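Protein SSD1 (Saccharomyces cerevisiae S288C, PDB 7AM1) binds mRNA, including its untranslated regions, and represses translation as a non-enzymatic pseudonuclease of the RNase II family. Local coordinates at residues Thr870-Glu875 and Tyr879-His884; Asn861-Phe866 and Arg907-Phe912. All blocks are in the same frame, centred on the assembly; numbering follows the deposited sequence.

Both contacts lie at the C-terminal end of the chain, and contact 1 is nested inside the loop that contact 2 closes: helix 862-867 leads into the hairpin of contact 1, and the chain later returns through strand 903-908 to Arg907-Phe912. Their centres are about 13 Å apart and they touch directly. The rings of Tyr879 and Phe912 meet edge-to-face, and Phe912 CZ packs 3.5 Å from Ile880 O. Pro911 is the second junction, with CD 3.5 Å from Gln881 OE1 and CB 3.5 Å from Thr870 OG1. The tail thus covers the hairpin face carrying Thr872 and Gln881. Both contacts are structural packing within this C-terminal part of the pseudonuclease.

Contact 1. Residues Thr870-Glu875 and Tyr879-His884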
loop_
_atom_site.group_PDB
_atom_site.type_symbol
_atom_site.label_atom_id
_atom_site.label_comp_id
_atom_site.label_asym_id
_atom_site.label_seq_id
_atom_site.Cartn_x
_atom_site.Cartn_y
_atom_site.Cartn_z
ATOM N N THR A 870 21.393 15.157 20.177
ATOM C CA THR A 870 20.162 15.602 20.810
ATOM C C THR A 870 20.298 17.042 21.298
ATOM O O THR A 870 21.399 17.559 21.491
ATOM C CB THR A 870 19.796 14.679 21.977
ATOM O OG1 THR A 870 20.719 14.865 23.058
ATOM C CG2 THR A 870 19.836 13.219 21.530
ATOM N N GLU A 871 19.150 17.692 21.477
ATOM C CA GLU A 871 19.077 19.067 21.968
ATOM C C GLU A 871 18.581 19.009 23.410
ATOM O O GLU A 871 17.399 18.741 23.654
ATOM C CB GLU A 871 18.154 19.907 21.086
ATOM C CG GLU A 871 18.127 21.393 21.430
ATOM C CD GLU A 871 19.481 22.067 21.245
ATOM O OE1 GLU A 871 20.266 21.603 20.390
ATOM O OE2 GLU A 871 19.764 23.057 21.956
ATOM N N THR A 872 19.478 19.264 24.364
ATOM C CA THR A 872 19.188 19.046 25.775
ATOM C C THR A 872 19.600 20.250 26.608
ATOM O O THR A 872 20.384 21.098 26.171
ATOM C CB THR A 872 19.907 17.798 26.310
ATOM O OG1 THR A 872 21.313 17.908 26.052
ATOM C CG2 THR A 872 19.368 16.536 25.661
ATOM N N ARG A 873 19.052 20.315 27.823
ATOM C CA ARG A 873 19.473 21.317 28.790
ATOM C C ARG A 873 19.029 20.907 30.186
ATOM O O ARG A 873 18.039 20.189 30.359
ATOM C CB ARG A 873 18.924 22.706 28.455
ATOM C CG ARG A 873 17.420 22.821 28.495
ATOM C CD ARG A 873 16.982 24.153 27.908
ATOM N NE ARG A 873 15.657 24.542 28.379
ATOM C CZ ARG A 873 14.518 24.227 27.771
ATOM N NH1 ARG A 873 14.527 23.508 26.654
ATOM N NH2 ARG A 873 13.363 24.628 28.285
ATOM N N ILE A 874 19.783 21.375 31.175
ATOM C CA ILE A 874 19.559 21.051 32.578
ATOM C C ILE A 874 19.180 22.342 33.289
ATOM O O ILE A 874 19.993 23.271 33.369
ATOM C CB ILE A 874 20.805 20.409 33.209
ATOM C CG1 ILE A 874 21.127 19.095 32.492
ATOM C CG2 ILE A 874 20.595 20.178 34.707
ATOM C CD1 ILE A 874 22.436 18.467 32.905
ATOM N N GLU A 875 17.952 22.401 33.801
ATOM C CA GLU A 875 17.457 23.562 34.541
ATOM C C GLU A 875 17.213 23.107 35.975
ATOM O O GLU A 875 16.157 22.545 36.285
ATOM C CB GLU A 875 16.179 24.117 33.918
ATOM C CG GLU A 875 16.254 24.361 32.424
ATOM C CD GLU A 875 15.029 25.081 31.892
ATOM O OE1 GLU A 875 13.929 24.882 32.450
ATOM O OE2 GLU A 875 15.171 25.863 30.928
ATOM N N TYR A 879 15.740 17.799 33.570
ATOM C CA TYR A 879 16.635 17.277 32.534
ATOM C C TYR A 879 15.833 17.229 31.234
ATOM O O TYR A 879 15.141 16.252 30.942
ATOM C CB TYR A 879 17.176 15.911 32.944
ATOM C CG TYR A 879 17.970 15.975 34.232
ATOM C CD1 TYR A 879 17.333 15.904 35.463
ATOM C CD2 TYR A 879 19.350 16.135 34.218
ATOM C CE1 TYR A 879 18.049 15.976 36.647
ATOM C CE2 TYR A 879 20.077 16.206 35.401
ATOM C CZ TYR A 879 19.420 16.128 36.610
ATOM O OH TYR A 879 20.129 16.199 37.789
ATOM N N ILE A 880 15.957 18.291 30.439
ATOM C CA ILE A 880 15.024 18.590 29.359
ATOM C C ILE A 880 15.642 18.240 28.015
ATOM O O ILE A 880 16.785 18.618 27.728
ATOM C CB ILE A 880 14.612 20.075 29.389
ATOM C CG1 ILE A 880 13.981 20.420 30.738
ATOM C CG2 ILE A 880 13.682 20.390 28.227
ATOM C CD1 ILE A 880 13.564 21.871 30.871
ATOM N N GLN A 881 14.877 17.532 27.184
ATOM C CA GLN A 881 15.204 17.313 25.781
ATOM C C GLN A 881 14.117 17.955 24.927
ATOM O O GLN A 881 12.926 17.741 25.177
ATOM C CB GLN A 881 15.314 15.822 25.446
ATOM C CG GLN A 881 15.696 15.554 23.993
ATOM C CD GLN A 881 15.665 14.081 23.634
ATOM O OE1 GLN A 881 15.227 13.248 24.427
ATOM N NE2 GLN A 881 16.124 13.755 22.429
ATOM N N GLU A 882 14.526 18.738 23.931
ATOM C CA GLU A 882 13.592 19.368 23.009
ATOM C C GLU A 882 13.394 18.481 21.784
ATOM O O GLU A 882 14.368 18.020 21.179
ATOM C CB GLU A 882 14.092 20.745 22.569
ATOM C CG GLU A 882 14.515 21.658 23.698
ATOM C CD GLU A 882 14.883 23.046 23.205
ATOM O OE1 GLU A 882 15.102 23.206 21.983
ATOM O OE2 GLU A 882 14.953 23.974 24.039
ATOM N N ILE A 883 12.135 18.245 21.431
ATOM C CA ILE A 883 11.765 17.493 20.237
ATOM C C ILE A 883 11.145 18.474 19.247
ATOM O O ILE A 883 10.088 19.059 19.520
ATOM C CB ILE A 883 10.793 16.348 20.567
ATOM C CG1 ILE A 883 11.309 15.502 21.739
ATOM C CG2 ILE A 883 10.570 15.470 19.347
ATOM C CD1 ILE A 883 12.595 14.756 21.448
ATOM N N HIS A 884 11.801 18.650 18.100
ATOM C CA HIS A 884 11.356 19.560 17.057
ATOM C C HIS A 884 11.023 18.780 15.794
ATOM O O HIS A 884 11.653 17.764 15.490
ATOM C CB HIS A 884 12.432 20.600 16.701
ATOM C CG HIS A 884 12.793 21.523 17.819
ATOM N ND1 HIS A 884 12.287 22.800 17.920
ATOM C CD2 HIS A 884 13.627 21.363 18.873
ATOM C CE1 HIS A 884 12.785 23.384 18.996
ATOM N NE2 HIS A 884 13.600 22.534 19.593
HETATM O O HOH W 1 16.571 16.487 20.915
#
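Arg873 and Ile880 sit at the middle of an antiparallel beta hairpin, whose strands 872-875 and 879-884 approach to 4.7 Å between axes, with N-to-C directions 148° apart. They form a hydrogen-bonded pair: Arg873 N gives to Ile880 O and Ile880 N to Arg873 O, each at 2.8 Å. A further bond, Glu882 N to Glu871 O at 2.9 Å, extends the ladder, and the non-hydrogen-bonded pairs are Thr872 with Gln881 and Ile874 with Tyr879. Strand 872-875 is an edge strand of its sheet within this chain; strand 878-884 pairs with 872-875 on one side and with strand 777-782 on the other.

The face bearing Arg873 and Ile880 carries a salt-bridge network. With CG set between the backbone N and the carbonyl carbon (chi1 63°) and the chain then extended to NE, the arginine reaches across to the other strand. Its NH1 meets Glu882 OE2 at 2.7 Å, guanidinium and carboxylate planes 79° apart. NE lies 2.9 Å from Glu875 OE2, which is in the guanidinium plane but is itself approached from above its carboxylate. Ile880 places CD1 over one guanidinium face, offset toward the rim. The arginine is therefore held by an acid from each strand and an aliphatic floor. Glu882 uses its other oxygen as well, OE1 accepting from His884 NE2 at 2.9 Å, in the plane of the imidazole.

On the opposite face, Ile874 meets Tyr879 CD2 and CE2 obliquely with CG1, CG2 and CD1. Gln881 runs out extended, OE1 bonded by Trp782 NE1. Its NE2 gives to a water that also accepts from Glu871 N and donates to Glu882 O at 2.7 Å.

Contact 2. Residues Asn861-Phe866 and Arg907-Phe912; sequences NALEKF and RALNPF
The ring of Phe866 leads away from Leu909, so neither its faces nor its edge takes part; the CB that carries the ring makes the contact, 3.9 Å from Leu909 CD2. This is helix-on-loop packing: the short helix 862-867 meets the chain just beyond strand 903-908, an edge strand of an antiparallel sheet in the C-terminal part of the protein. No hydrogen bond crosses between the segments. The backbones stay well apart, the nearest CA atoms being those of Phe866 and Pro911 at 8.5 Å, and the gap is bridged by leucine.

Leu909 points at the helix and reaches it with both methyls. Its CD2 touches both Phe866 CB and Leu863 CD1, 4.0 Å from the latter, while its CD1 lies 4.1 Å from the same Leu863 methyl. The two leucines share one shape, CG opposite the backbone N (chi1 -178° in Leu863, -175° in Leu909), which brings the methyls of the two leucines together. All three touching residues are buried. Leu909 also packs on Ala814 and Leu863 on Met913, while Ala862 faces helix 814-827 through Ala818, Asn819 and Leu822, which places the contact beside that longer helix.

Two asparagine amides fix the backbone, one in each segment. Asn861 is the N-cap of the helix, its OD1 accepting from Glu864 N at 2.6 Å. Asn910 makes an Asx turn that bends the chain through Pro911, and its ND2 gives to the carbonyls of Gln783 and Val786. In that turn Phe912 N stands 42° out of the amide carbonyl plane of Asn910, 2.8 Å from OD1.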
loop_
_atom_site.group_PDB
_atom_site.type_symbol
_atom_site.label_atom_id
_atom_site.label_comp_id
_atom_site.label_asym_id
_atom_site.label_seq_id
_atom_site.Cartn_x
_atom_site.Cartn_y
_atom_site.Cartn_z
ATOM N N ASN A 861 32.875 7.902 23.325
ATOM C CA ASN A 861 32.345 6.548 23.265
ATOM C C ASN A 861 31.139 6.506 22.323
ATOM O O ASN A 861 30.568 7.533 21.949
ATOM C CB ASN A 861 32.054 6.042 24.684
ATOM C CG ASN A 861 30.605 6.166 25.097
ATOM O OD1 ASN A 861 29.886 7.075 24.683
ATOM N ND2 ASN A 861 30.170 5.245 25.955
ATOM N N ALA A 862 30.795 5.290 21.890
ATOM C CA ALA A 862 29.743 5.121 20.892
ATOM C C ALA A 862 28.447 5.794 21.333
ATOM O O ALA A 862 27.825 6.538 20.566
ATOM C CB ALA A 862 29.516 3.632 20.621
ATOM N N LEU A 863 28.012 5.524 22.564
ATOM C CA LEU A 863 26.773 6.115 23.059
ATOM C C LEU A 863 26.821 7.640 22.996
ATOM O O LEU A 863 25.836 8.281 22.609
ATOM C CB LEU A 863 26.500 5.630 24.480
ATOM C CG LEU A 863 25.207 6.110 25.135
ATOM C CD1 LEU A 863 23.994 5.570 24.395
ATOM C CD2 LEU A 863 25.187 5.667 26.586
ATOM N N GLU A 864 27.956 8.238 23.376
ATOM C CA GLU A 864 28.060 9.693 23.368
ATOM C C GLU A 864 27.876 10.257 21.966
ATOM O O GLU A 864 27.312 11.345 21.805
ATOM C CB GLU A 864 29.420 10.128 23.926
ATOM C CG GLU A 864 29.517 10.105 25.448
ATOM C CD GLU A 864 28.627 11.143 26.109
ATOM O OE1 GLU A 864 28.101 12.022 25.391
ATOM O OE2 GLU A 864 28.453 11.079 27.344
ATOM N N LYS A 865 28.330 9.531 20.941
ATOM C CA LYS A 865 28.109 9.970 19.567
ATOM C C LYS A 865 26.625 10.122 19.264
ATOM O O LYS A 865 26.210 11.093 18.620
ATOM C CB LYS A 865 28.755 8.985 18.592
ATOM C CG LYS A 865 30.147 9.389 18.119
ATOM C CD LYS A 865 31.040 8.177 17.888
ATOM N N PHE A 866 25.804 9.170 19.721
ATOM C CA PHE A 866 24.363 9.295 19.538
ATOM C C PHE A 866 23.798 10.432 20.379
ATOM O O PHE A 866 22.973 11.219 19.901
ATOM C CB PHE A 866 23.661 7.984 19.894
ATOM C CG PHE A 866 23.749 6.927 18.830
ATOM C CD1 PHE A 866 22.859 6.920 17.769
ATOM C CD2 PHE A 866 24.700 5.925 18.904
ATOM C CE1 PHE A 866 22.925 5.940 16.796
ATOM C CE2 PHE A 866 24.772 4.944 17.931
ATOM C CZ PHE A 866 23.886 4.951 16.879
ATOM N N ARG A 907 11.367 3.913 20.627
ATOM C CA ARG A 907 11.572 4.690 21.838
ATOM C C ARG A 907 12.715 5.667 21.615
ATOM O O ARG A 907 13.682 5.355 20.913
ATOM C CB ARG A 907 11.878 3.789 23.039
ATOM C CG ARG A 907 10.760 2.828 23.388
ATOM C CD ARG A 907 11.253 1.695 24.260
ATOM N NE ARG A 907 10.218 1.274 25.197
ATOM C CZ ARG A 907 10.439 0.554 26.293
ATOM N NH1 ARG A 907 11.670 0.162 26.611
ATOM N NH2 ARG A 907 9.422 0.237 27.081
ATOM N N ALA A 908 12.594 6.851 22.208
ATOM C CA ALA A 908 13.700 7.796 22.213
ATOM C C ALA A 908 14.776 7.336 23.183
ATOM O O ALA A 908 14.485 6.857 24.283
ATOM C CB ALA A 908 13.224 9.194 22.609
ATOM N N LEU A 909 16.026 7.475 22.753
ATOM C CA LEU A 909 17.168 7.285 23.634
ATOM C C LEU A 909 17.143 8.354 24.719
ATOM O O LEU A 909 16.884 9.528 24.442
ATOM C CB LEU A 909 18.461 7.370 22.818
ATOM C CG LEU A 909 19.794 7.084 23.508
ATOM C CD1 LEU A 909 19.910 5.609 23.847
ATOM C CD2 LEU A 909 20.973 7.532 22.647
ATOM N N ASN A 910 17.368 7.943 25.959
ATOM C CA ASN A 910 17.479 8.906 27.047
ATOM C C ASN A 910 18.830 9.608 26.969
ATOM O O ASN A 910 19.865 8.994 27.262
ATOM C CB ASN A 910 17.312 8.218 28.403
ATOM C CG ASN A 910 17.310 9.201 29.564
ATOM O OD1 ASN A 910 17.659 10.370 29.405
ATOM N ND2 ASN A 910 16.931 8.724 30.743
ATOM N N PRO A 911 18.870 10.896 26.616
ATOM C CA PRO A 911 20.168 11.577 26.531
ATOM C C PRO A 911 20.804 11.815 27.886
ATOM O O PRO A 911 21.988 12.174 27.933
ATOM C CB PRO A 911 19.830 12.896 25.826
ATOM C CG PRO A 911 18.423 13.158 26.183
ATOM C CD PRO A 911 17.748 11.817 26.356
ATOM N N PHE A 912 20.066 11.652 28.987
ATOM C CA PHE A 912 20.631 11.813 30.320
ATOM C C PHE A 912 20.883 10.475 31.005
ATOM O O PHE A 912 20.758 10.368 32.231
ATOM C CB PHE A 912 19.707 12.673 31.179
ATOM C CG PHE A 912 19.441 14.022 30.601
ATOM C CD1 PHE A 912 20.331 15.064 30.801
ATOM C CD2 PHE A 912 18.303 14.251 29.851
ATOM C CE1 PHE A 912 20.086 16.311 30.265
ATOM C CE2 PHE A 912 18.053 15.494 29.314
ATOM C CZ PHE A 912 18.945 16.525 29.521
#